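Local coordinates for chloramphenicol acetyltransferase (Bacteroides thetaiotaomicron, PDB 2I9D), which probably acetylates the antibiotic chloramphenicol on a hydroxyl group, as enzymes of the chloramphenicol acetyltransferase family do, at residues I32-C38 and R186-A192; L57-L61 and I86-S90; E69-I74 and F199-L205. All coordinates share one frame; numbering follows the deposited sequence.

Contact 1: residues I32-C38 and R186-A192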
loop_
_atom_site.group_PDB
_atom_site.type_symbol
_atom_site.label_atom_id
_atom_site.label_comp_id
_atom_site.label_asym_id
_atom_site.label_seq_id
_atom_site.Cartn_x
_atom_site.Cartn_y
_atom_site.Cartn_z
ATOM N N ILE A 32 -6.130 0.835 -1.145
ATOM C CA ILE A 32 -6.191 -0.196 -2.159
ATOM C C ILE A 32 -5.635 0.410 -3.423
ATOM O O ILE A 32 -5.818 1.605 -3.654
ATOM C CB ILE A 32 -7.665 -0.698 -2.381
ATOM C CG1 ILE A 32 -7.747 -1.746 -3.511
ATOM C CG2 ILE A 32 -8.641 0.503 -2.612
ATOM C CD1 ILE A 32 -9.087 -2.486 -3.570
ATOM N N THR A 33 -4.932 -0.401 -4.211
ATOM C CA THR A 33 -4.558 -0.047 -5.582
ATOM C C THR A 33 -5.104 -1.087 -6.568
ATOM O O THR A 33 -5.016 -2.300 -6.319
ATOM C CB THR A 33 -3.034 0.056 -5.740
ATOM O OG1 THR A 33 -2.530 0.894 -4.702
ATOM C CG2 THR A 33 -2.659 0.628 -7.110
ATOM N N SER A 34 -5.653 -0.617 -7.679
ATOM C CA SER A 34 -6.104 -1.507 -8.741
ATOM C C SER A 34 -5.775 -0.861 -10.075
ATOM O O SER A 34 -5.241 0.240 -10.103
ATOM C CB SER A 34 -7.617 -1.809 -8.613
ATOM O OG SER A 34 -8.064 -2.665 -9.662
ATOM N N GLU A 35 -6.072 -1.537 -11.178
ATOM C CA GLU A 35 -5.744 -1.024 -12.503
ATOM C C GLU A 35 -6.994 -0.965 -13.338
ATOM O O GLU A 35 -7.880 -1.802 -13.176
ATOM C CB GLU A 35 -4.654 -1.849 -13.181
ATOM C CG GLU A 35 -4.815 -3.358 -13.086
ATOM C CD GLU A 35 -3.899 -4.113 -14.042
ATOM O OE1 GLU A 35 -2.688 -4.273 -13.721
ATOM O OE2 GLU A 35 -4.412 -4.537 -15.115
ATOM N N VAL A 36 -7.108 0.073 -14.162
ATOM C CA VAL A 36 -8.250 0.225 -15.032
ATOM C C VAL A 36 -7.761 0.384 -16.453
ATOM O O VAL A 36 -6.686 0.968 -16.702
ATOM C CB VAL A 36 -9.181 1.457 -14.683
ATOM C CG1 VAL A 36 -9.904 1.272 -13.355
ATOM C CG2 VAL A 36 -8.429 2.810 -14.765
ATOM N N GLU A 37 -8.565 -0.135 -17.378
ATOM C CA GLU A 37 -8.381 0.140 -18.798
ATOM C C GLU A 37 -8.831 1.536 -19.070
ATOM O O GLU A 37 -9.811 1.998 -18.498
ATOM C CB GLU A 37 -9.183 -0.833 -19.658
ATOM C CG GLU A 37 -8.447 -2.119 -19.872
ATOM C CD GLU A 37 -9.199 -3.082 -20.793
ATOM O OE1 GLU A 37 -9.875 -2.604 -21.737
ATOM O OE2 GLU A 37 -9.088 -4.307 -20.562
ATOM N N CYS A 38 -8.098 2.212 -19.945
ATOM C CA CYS A 38 -8.351 3.612 -20.236
ATOM C C CYS A 38 -7.981 3.960 -21.683
ATOM O O CYS A 38 -7.773 5.138 -22.002
ATOM C CB CYS A 38 -7.570 4.491 -19.243
ATOM S SG CYS A 38 -5.829 4.081 -19.146
ATOM N N ARG A 186 -3.338 -3.716 -24.270
ATOM C CA ARG A 186 -4.344 -2.762 -23.754
ATOM C C ARG A 186 -3.748 -1.684 -22.839
ATOM O O ARG A 186 -2.847 -1.946 -22.026
ATOM C CB ARG A 186 -5.495 -3.474 -23.042
ATOM C CG ARG A 186 -5.959 -4.758 -23.762
ATOM C CD ARG A 186 -7.484 -4.891 -23.856
ATOM N NE ARG A 186 -8.062 -3.943 -24.819
ATOM C CZ ARG A 186 -8.517 -4.264 -26.034
ATOM N NH1 ARG A 186 -8.482 -5.527 -26.464
ATOM N NH2 ARG A 186 -9.024 -3.315 -26.818
ATOM N N LEU A 187 -4.258 -0.467 -22.990
ATOM C CA LEU A 187 -3.817 0.645 -22.169
ATOM C C LEU A 187 -4.492 0.558 -20.804
ATOM O O LEU A 187 -5.713 0.507 -20.714
ATOM C CB LEU A 187 -4.088 1.991 -22.841
ATOM C CG LEU A 187 -3.316 3.165 -22.238
ATOM C CD1 LEU A 187 -1.786 3.124 -22.564
ATOM C CD2 LEU A 187 -3.973 4.472 -22.686
ATOM N N VAL A 188 -3.666 0.505 -19.758
ATOM C CA VAL A 188 -4.121 0.428 -18.361
ATOM C C VAL A 188 -3.340 1.453 -17.502
ATOM O O VAL A 188 -2.183 1.803 -17.812
ATOM C CB VAL A 188 -3.906 -1.002 -17.762
ATOM C CG1 VAL A 188 -4.711 -2.060 -18.517
ATOM C CG2 VAL A 188 -2.407 -1.381 -17.775
HETATM N N MSE A 189 -3.957 1.924 -16.425
HETATM C CA MSE A 189 -3.282 2.840 -15.510
HETATM C C MSE A 189 -3.626 2.405 -14.105
HETATM O O MSE A 189 -4.681 1.796 -13.941
HETATM C CB MSE A 189 -3.741 4.270 -15.752
HETATM C CG MSE A 189 -5.222 4.488 -15.591
HETATM SE SE MSE A 189 -5.706 6.362 -15.974
HETATM C CE MSE A 189 -4.930 7.165 -14.339
ATOM N N PRO A 190 -2.733 2.666 -13.104
ATOM C CA PRO A 190 -3.076 2.335 -11.712
ATOM C C PRO A 190 -3.764 3.485 -10.951
ATOM O O PRO A 190 -3.492 4.665 -11.191
ATOM C CB PRO A 190 -1.715 1.967 -11.089
ATOM C CG PRO A 190 -0.689 2.752 -11.913
ATOM C CD PRO A 190 -1.365 3.221 -13.190
ATOM N N ILE A 191 -4.691 3.126 -10.072
ATOM C CA ILE A 191 -5.355 4.088 -9.209
ATOM C C ILE A 191 -5.406 3.517 -7.805
ATOM O O ILE A 191 -5.925 2.429 -7.585
ATOM C CB ILE A 191 -6.757 4.506 -9.737
ATOM C CG1 ILE A 191 -6.660 5.062 -11.186
ATOM C CG2 ILE A 191 -7.438 5.511 -8.766
ATOM C CD1 ILE A 191 -7.971 5.385 -11.848
ATOM N N ALA A 192 -4.803 4.258 -6.876
ATOM C CA ALA A 192 -4.745 3.936 -5.471
ATOM C C ALA A 192 -5.749 4.838 -4.744
ATOM O O ALA A 192 -6.068 5.948 -5.216
ATOM C CB ALA A 192 -3.338 4.174 -4.951
#
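The carbonyl oxygen of Ile191 is gripped from two parts of the fold: Ser34 N donates to it across the strands at 3.1 Å, tilted from the carbonyl plane, and the Tyr209 hydroxyl of helix 202-216 bonds to it as well. Ile191 N returns a nearly straight bond to Ser34 O (2.9 Å, 171° at the hydrogen), and Val36 with Met189 forms the next hydrogen-bonded antiparallel pair. Pro190, lacking an N-H, faces Glu35 in a non-hydrogen-bonded pair, so it costs this pairing nothing.

On the face shared by Val36, Met189 and Ile191, the selenomethionine Met189 lies alongside Val36. Its CG sits between backbone N and carbonyl carbon (chi1 59°), which sets it 3.7 Å from Val36 CG2 and 3.6 Å from Cys38 SG. Val36 CG2 also meets Ile191 CD1 at 3.9 Å. At the far end Glu37 and Arg186 run with nearly parallel flat groups, yet the salt bridge is long: OE1 of Glu37 lies 3.8 Å from Arg186 NE and well out of the guanidinium plane, so the polar link is one of charge, with no N-H directed at the oxygen.

Glu35 pairs with Arg183 of the second subunit, Ser34 OG bonds to Tyr156 O of that subunit, and Ile32 and Thr33 pair with one of its strands. Strand 29-37, outermost within its own chain, thus carries the sheet across the interface, an arrangement characteristic of the chloramphenicol acetyltransferase trimer.

Contact 2: residues L57-L61 and I86-S90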
loop_
_atom_site.group_PDB
_atom_site.type_symbol
_atom_site.label_atom_id
_atom_site.label_comp_id
_atom_site.label_asym_id
_atom_site.label_seq_id
_atom_site.Cartn_x
_atom_site.Cartn_y
_atom_site.Cartn_z
ATOM N N LEU A 57 -9.764 12.289 -14.380
ATOM C CA LEU A 57 -10.171 13.053 -13.210
ATOM C C LEU A 57 -11.697 13.071 -13.127
ATOM O O LEU A 57 -12.292 12.849 -12.049
ATOM C CB LEU A 57 -9.586 14.475 -13.241
ATOM C CG LEU A 57 -9.605 15.253 -11.916
ATOM C CD1 LEU A 57 -8.584 14.635 -10.954
ATOM C CD2 LEU A 57 -9.289 16.767 -12.109
ATOM N N TYR A 58 -12.330 13.312 -14.269
ATOM C CA TYR A 58 -13.781 13.268 -14.342
ATOM C C TYR A 58 -14.341 11.886 -13.982
ATOM O O TYR A 58 -15.287 11.778 -13.182
ATOM C CB TYR A 58 -14.275 13.681 -15.736
ATOM C CG TYR A 58 -15.774 13.608 -15.839
ATOM C CD1 TYR A 58 -16.568 14.519 -15.160
ATOM C CD2 TYR A 58 -16.398 12.597 -16.557
ATOM C CE1 TYR A 58 -17.951 14.462 -15.218
ATOM C CE2 TYR A 58 -17.799 12.529 -16.630
ATOM C CZ TYR A 58 -18.561 13.473 -15.943
ATOM O OH TYR A 58 -19.940 13.447 -15.988
ATOM N N ALA A 59 -13.762 10.847 -14.593
ATOM C CA ALA A 59 -14.183 9.458 -14.360
ATOM C C ALA A 59 -14.201 9.136 -12.876
ATOM O O ALA A 59 -15.167 8.555 -12.369
ATOM C CB ALA A 59 -13.278 8.484 -15.112
ATOM N N VAL A 60 -13.130 9.524 -12.182
ATOM C CA VAL A 60 -12.996 9.249 -10.760
ATOM C C VAL A 60 -14.028 10.064 -9.961
ATOM O O VAL A 60 -14.687 9.530 -9.054
ATOM C CB VAL A 60 -11.531 9.525 -10.274
ATOM C CG1 VAL A 60 -11.460 9.688 -8.734
ATOM C CG2 VAL A 60 -10.592 8.442 -10.748
ATOM N N LEU A 61 -14.156 11.351 -10.299
ATOM C CA LEU A 61 -15.054 12.263 -9.563
ATOM C C LEU A 61 -16.529 11.839 -9.724
ATOM O O LEU A 61 -17.312 11.864 -8.747
ATOM C CB LEU A 61 -14.857 13.723 -9.999
ATOM C CG LEU A 61 -15.582 14.813 -9.195
ATOM C CD1 LEU A 61 -15.183 14.786 -7.721
ATOM C CD2 LEU A 61 -15.311 16.161 -9.781
ATOM N N ILE A 86 -19.940 15.913 -4.386
ATOM C CA ILE A 86 -18.521 15.798 -4.090
ATOM C C ILE A 86 -17.736 16.494 -5.196
ATOM O O ILE A 86 -17.940 16.221 -6.384
ATOM C CB ILE A 86 -18.104 14.294 -3.970
ATOM C CG1 ILE A 86 -18.895 13.604 -2.855
ATOM C CG2 ILE A 86 -16.583 14.132 -3.755
ATOM C CD1 ILE A 86 -18.817 14.283 -1.477
ATOM N N ASP A 87 -16.872 17.419 -4.805
ATOM C CA ASP A 87 -15.966 18.049 -5.748
ATOM C C ASP A 87 -14.536 17.520 -5.615
ATOM O O ASP A 87 -14.241 16.684 -4.749
ATOM C CB ASP A 87 -15.994 19.564 -5.604
ATOM C CG ASP A 87 -17.361 20.158 -5.928
ATOM O OD1 ASP A 87 -18.045 19.695 -6.876
ATOM O OD2 ASP A 87 -17.743 21.111 -5.233
HETATM N N MSE A 88 -13.672 17.992 -6.507
HETATM C CA MSE A 88 -12.320 17.479 -6.629
HETATM C C MSE A 88 -11.293 18.502 -6.158
HETATM O O MSE A 88 -11.341 19.665 -6.556
HETATM C CB MSE A 88 -12.020 17.098 -8.097
HETATM C CG MSE A 88 -10.570 16.687 -8.380
HETATM SE SE MSE A 88 -10.040 14.976 -7.475
HETATM C CE MSE A 88 -11.061 13.685 -8.597
ATOM N N LEU A 89 -10.377 18.054 -5.298
ATOM C CA LEU A 89 -9.113 18.747 -5.086
ATOM C C LEU A 89 -8.044 17.988 -5.850
ATOM O O LEU A 89 -8.054 16.764 -5.887
ATOM C CB LEU A 89 -8.719 18.793 -3.606
ATOM C CG LEU A 89 -9.593 19.578 -2.634
ATOM C CD1 LEU A 89 -8.892 19.681 -1.304
ATOM C CD2 LEU A 89 -9.959 20.988 -3.138
ATOM N N SER A 90 -7.102 18.706 -6.433
ATOM C CA SER A 90 -6.003 18.060 -7.066
ATOM C C SER A 90 -4.761 18.966 -7.066
ATOM O O SER A 90 -4.868 20.168 -7.364
ATOM C CB SER A 90 -6.372 17.588 -8.505
ATOM O OG SER A 90 -5.269 16.908 -9.104
#
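Leu61 presses a methyl onto the flat peptide group that joins Asp87 to Met88: its CD1 stands almost straight above the carbonyl carbon, with Asp87 C 3.5 Å away. The preceding peptide it meets only at the oxygen, above the plane and beyond the end of the C=O, 3.4 Å from Ile86 O. The other branch of Leu61, CD2, touches Met88 CB at 3.8 Å, the two side chains overlapping with their ends pointing opposite ways.

The selenomethionine Met88 carries most of the strand's side of the contact. It leaves the backbone with CG anti to N (chi1 174°), then bends at both following torsions, which turns its methyl back against the helix. There Met88 CE is 3.5 Å from Leu57 CD1 and 4.0 Å from Val60 CG1. This is the layered alpha/beta build of the chloramphenicol acetyltransferase fold: helix 52-66 lies on the mixed sheet, running obliquely against strand 87-93, the short segments at 132°, with leucines one turn apart, joined by the bond from Leu61 N to Leu57 O, facing the sheet together.

With an alanine in place of Leu57, both methyls are gone, and the bent end of Met88 would probably lose its closest support on the helix and be freer to turn. Phe105 and Leu149, on the flanking strands, also touch Met88. Beside it Ser90 turns its CB toward the helix, while its hydroxyl is hydrogen-bonded to Leu149 O.

Contact 3: residues E69-I74 and F199-L205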
loop_
_atom_site.group_PDB
_atom_site.type_symbol
_atom_site.label_atom_id
_atom_site.label_comp_id
_atom_site.label_asym_id
_atom_site.label_seq_id
_atom_site.Cartn_x
_atom_site.Cartn_y
_atom_site.Cartn_z
ATOM N N GLU A 69 -21.901 5.698 -0.951
ATOM C CA GLU A 69 -21.013 5.370 0.162
ATOM C C GLU A 69 -19.750 6.242 0.159
ATOM O O GLU A 69 -19.129 6.429 1.197
ATOM C CB GLU A 69 -20.643 3.880 0.127
ATOM C CG GLU A 69 -21.747 2.940 0.658
ATOM C CD GLU A 69 -22.880 2.730 -0.347
ATOM O OE1 GLU A 69 -22.760 3.131 -1.512
ATOM O OE2 GLU A 69 -23.903 2.154 0.031
ATOM N N PHE A 70 -19.400 6.769 -1.014
ATOM C CA PHE A 70 -18.215 7.608 -1.205
ATOM C C PHE A 70 -18.473 9.086 -0.899
ATOM O O PHE A 70 -17.590 9.918 -1.059
ATOM C CB PHE A 70 -17.644 7.405 -2.633
ATOM C CG PHE A 70 -16.998 6.040 -2.833
ATOM C CD1 PHE A 70 -15.611 5.887 -2.727
ATOM C CD2 PHE A 70 -17.787 4.909 -3.094
ATOM C CE1 PHE A 70 -15.009 4.634 -2.883
ATOM C CE2 PHE A 70 -17.209 3.647 -3.252
ATOM C CZ PHE A 70 -15.811 3.502 -3.144
ATOM N N ARG A 71 -19.689 9.399 -0.450
ATOM C CA ARG A 71 -20.103 10.761 -0.125
ATOM C C ARG A 71 -20.222 10.969 1.380
ATOM O O ARG A 71 -20.522 12.082 1.828
ATOM C CB ARG A 71 -21.436 11.079 -0.818
ATOM C CG ARG A 71 -21.281 11.312 -2.347
ATOM C CD ARG A 71 -22.425 12.129 -2.940
ATOM N NE ARG A 71 -23.353 11.262 -3.644
ATOM C CZ ARG A 71 -24.508 10.829 -3.159
ATOM N NH1 ARG A 71 -24.926 11.213 -1.969
ATOM N NH2 ARG A 71 -25.247 10.010 -3.884
ATOM N N TYR A 72 -20.024 9.888 2.143
ATOM C CA TYR A 72 -20.115 9.918 3.592
ATOM C C TYR A 72 -18.819 10.454 4.174
ATOM O O TYR A 72 -17.723 10.049 3.732
ATOM C CB TYR A 72 -20.370 8.514 4.150
ATOM C CG TYR A 72 -21.813 8.058 4.024
ATOM C CD1 TYR A 72 -22.638 7.968 5.143
ATOM C CD2 TYR A 72 -22.357 7.733 2.758
ATOM C CE1 TYR A 72 -23.960 7.556 5.008
ATOM C CE2 TYR A 72 -23.668 7.335 2.616
ATOM C CZ TYR A 72 -24.471 7.245 3.741
ATOM O OH TYR A 72 -25.779 6.826 3.582
ATOM N N ARG A 73 -18.955 11.356 5.156
ATOM C CA ARG A 73 -17.839 11.992 5.840
ATOM C C ARG A 73 -18.083 12.082 7.345
ATOM O O ARG A 73 -19.233 12.031 7.810
ATOM C CB ARG A 73 -17.585 13.402 5.284
ATOM C CG ARG A 73 -17.333 13.473 3.798
ATOM C CD ARG A 73 -15.920 12.969 3.384
ATOM N NE ARG A 73 -15.741 13.056 1.926
ATOM C CZ ARG A 73 -16.087 12.114 1.039
ATOM N NH1 ARG A 73 -16.628 10.971 1.424
ATOM N NH2 ARG A 73 -15.856 12.296 -0.247
ATOM N N ILE A 74 -17.002 12.162 8.110
ATOM C CA ILE A 74 -17.091 12.502 9.511
ATOM C C ILE A 74 -16.818 13.998 9.497
ATOM O O ILE A 74 -15.687 14.427 9.181
ATOM C CB ILE A 74 -16.038 11.774 10.388
ATOM C CG1 ILE A 74 -16.169 10.243 10.280
ATOM C CG2 ILE A 74 -16.138 12.261 11.854
ATOM C CD1 ILE A 74 -15.234 9.436 11.210
ATOM N N PHE A 199 -17.308 3.452 6.251
ATOM C CA PHE A 199 -18.205 3.875 5.173
ATOM C C PHE A 199 -18.194 2.983 3.944
ATOM O O PHE A 199 -19.149 2.981 3.167
ATOM C CB PHE A 199 -17.871 5.306 4.704
ATOM C CG PHE A 199 -17.983 6.360 5.771
ATOM C CD1 PHE A 199 -19.115 6.451 6.574
ATOM C CD2 PHE A 199 -16.968 7.313 5.935
ATOM C CE1 PHE A 199 -19.229 7.446 7.548
ATOM C CE2 PHE A 199 -17.065 8.312 6.913
ATOM C CZ PHE A 199 -18.196 8.385 7.718
ATOM N N ILE A 200 -17.089 2.273 3.734
ATOM C CA ILE A 200 -16.822 1.607 2.462
ATOM C C ILE A 200 -16.234 0.226 2.731
ATOM O O ILE A 200 -15.282 0.103 3.515
ATOM C CB ILE A 200 -15.863 2.466 1.568
ATOM C CG1 ILE A 200 -16.605 3.676 1.007
ATOM C CG2 ILE A 200 -15.191 1.635 0.399
ATOM C CD1 ILE A 200 -15.725 4.909 0.870
ATOM N N ASP A 201 -16.823 -0.799 2.096
ATOM C CA ASP A 201 -16.271 -2.154 2.104
ATOM C C ASP A 201 -15.759 -2.535 0.721
ATOM O O ASP A 201 -15.951 -1.787 -0.252
ATOM C CB ASP A 201 -17.330 -3.182 2.506
ATOM C CG ASP A 201 -17.919 -2.922 3.887
ATOM O OD1 ASP A 201 -17.163 -2.615 4.848
ATOM O OD2 ASP A 201 -19.155 -3.045 3.999
ATOM N N GLY A 202 -15.143 -3.722 0.637
ATOM C CA GLY A 202 -14.643 -4.266 -0.620
ATOM C C GLY A 202 -15.640 -4.131 -1.749
ATOM O O GLY A 202 -15.278 -3.785 -2.888
ATOM N N HIS A 203 -16.904 -4.369 -1.414
ATOM C CA HIS A 203 -18.011 -4.361 -2.367
ATOM C C HIS A 203 -18.195 -2.998 -3.047
ATOM O O HIS A 203 -18.454 -2.919 -4.257
ATOM C CB HIS A 203 -19.306 -4.830 -1.665
ATOM C CG HIS A 203 -20.563 -4.509 -2.417
ATOM N ND1 HIS A 203 -21.036 -5.295 -3.447
ATOM C CD2 HIS A 203 -21.456 -3.497 -2.272
ATOM C CE1 HIS A 203 -22.162 -4.775 -3.914
ATOM N NE2 HIS A 203 -22.432 -3.675 -3.227
ATOM N N HIS A 204 -18.035 -1.925 -2.283
ATOM C CA HIS A 204 -18.177 -0.571 -2.849
ATOM C C HIS A 204 -16.942 -0.171 -3.647
ATOM O O HIS A 204 -17.037 0.545 -4.641
ATOM C CB HIS A 204 -18.508 0.426 -1.746
ATOM C CG HIS A 204 -19.600 -0.049 -0.854
ATOM N ND1 HIS A 204 -19.365 -0.542 0.411
ATOM C CD2 HIS A 204 -20.936 -0.160 -1.064
ATOM C CE1 HIS A 204 -20.513 -0.912 0.951
ATOM N NE2 HIS A 204 -21.479 -0.690 0.075
ATOM N N LEU A 205 -15.789 -0.676 -3.226
ATOM C CA LEU A 205 -14.552 -0.475 -3.964
ATOM C C LEU A 205 -14.608 -1.160 -5.329
ATOM O O LEU A 205 -14.159 -0.596 -6.340
ATOM C CB LEU A 205 -13.367 -0.991 -3.147
ATOM C CG LEU A 205 -13.047 -0.129 -1.915
ATOM C CD1 LEU A 205 -12.048 -0.790 -0.968
ATOM C CD2 LEU A 205 -12.573 1.274 -2.325
#
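Tyr72 sets its CB over a face of the Phe199 ring, 3.6 Å from the ring centroid, a CH-pi contact in which the two aromatic rings themselves meet only obliquely, their planes 39° apart. Phe199 and Ile200 belong to the HHxxxDG sequence motif of the chloramphenicol acetyltransferase family, which holds the predicted proton acceptor His197 and ends in Asp201 and Gly202 at the start of helix 202-216. Asp201 makes a salt bridge with Arg15.

Each of three rings receives an aliphatic group on a face. Farther out than Tyr72, Phe199 CZ meets Ile74 CG1 obliquely at 3.8 Å. Ile200 stands at about a right angle to Phe70 and lays CD1 over that ring, 3.9 Å from its centroid. The edge of the same ring faces the helix: CE2 of Phe70 is 3.4 Å from His204 O, and CZ meets Leu205 CD2 at 4.0 Å. Phe70 also stacks with Phe208, one turn farther along the helix.

The third ring is that of His204. Glu69, bent at its second torsion (chi2 77°), folds back so that CG covers one face, and the carboxylate, nearly parallel to the ring, is stacked with a large offset past the CD2-NE2 side, without a hydrogen bond; His203 CD2 covers the opposite face.

Each segment also has polar bonds of its own. Arg73 brings NH1 and NH2 end-on to Phe70 O, NH1 also reaches Tyr72 O, and the guanidinium bonds further to Tyr144 O and Leu146 O. In the other segment Asp201 N donates to His204 ND1 at 3.1 Å, lying in the imidazole plane and almost straight, 171° at the hydrogen.

From the N terminus, 32-38 must wait longest in the chain for its partner: contact 1 closes a loop of 147 residues when 186-192 returns beside it. Contact 2 falls wholly within that loop, closing a short one from helix 52-66 to strand 87-93. Contact 3 crosses both: 69-74 leaves from between the two halves of contact 2, while 199-205 follows 186-192. Strand pairing, helix-on-sheet packing and the approach to helix 202-216 are thereby interlocked. The three also touch directly, Val60 against Ile191, Leu205 against Ile32, and Arg71 against Ile86. Contacts 1 and 3 both meet the second subunit, whereas contact 2 stays within its own chain.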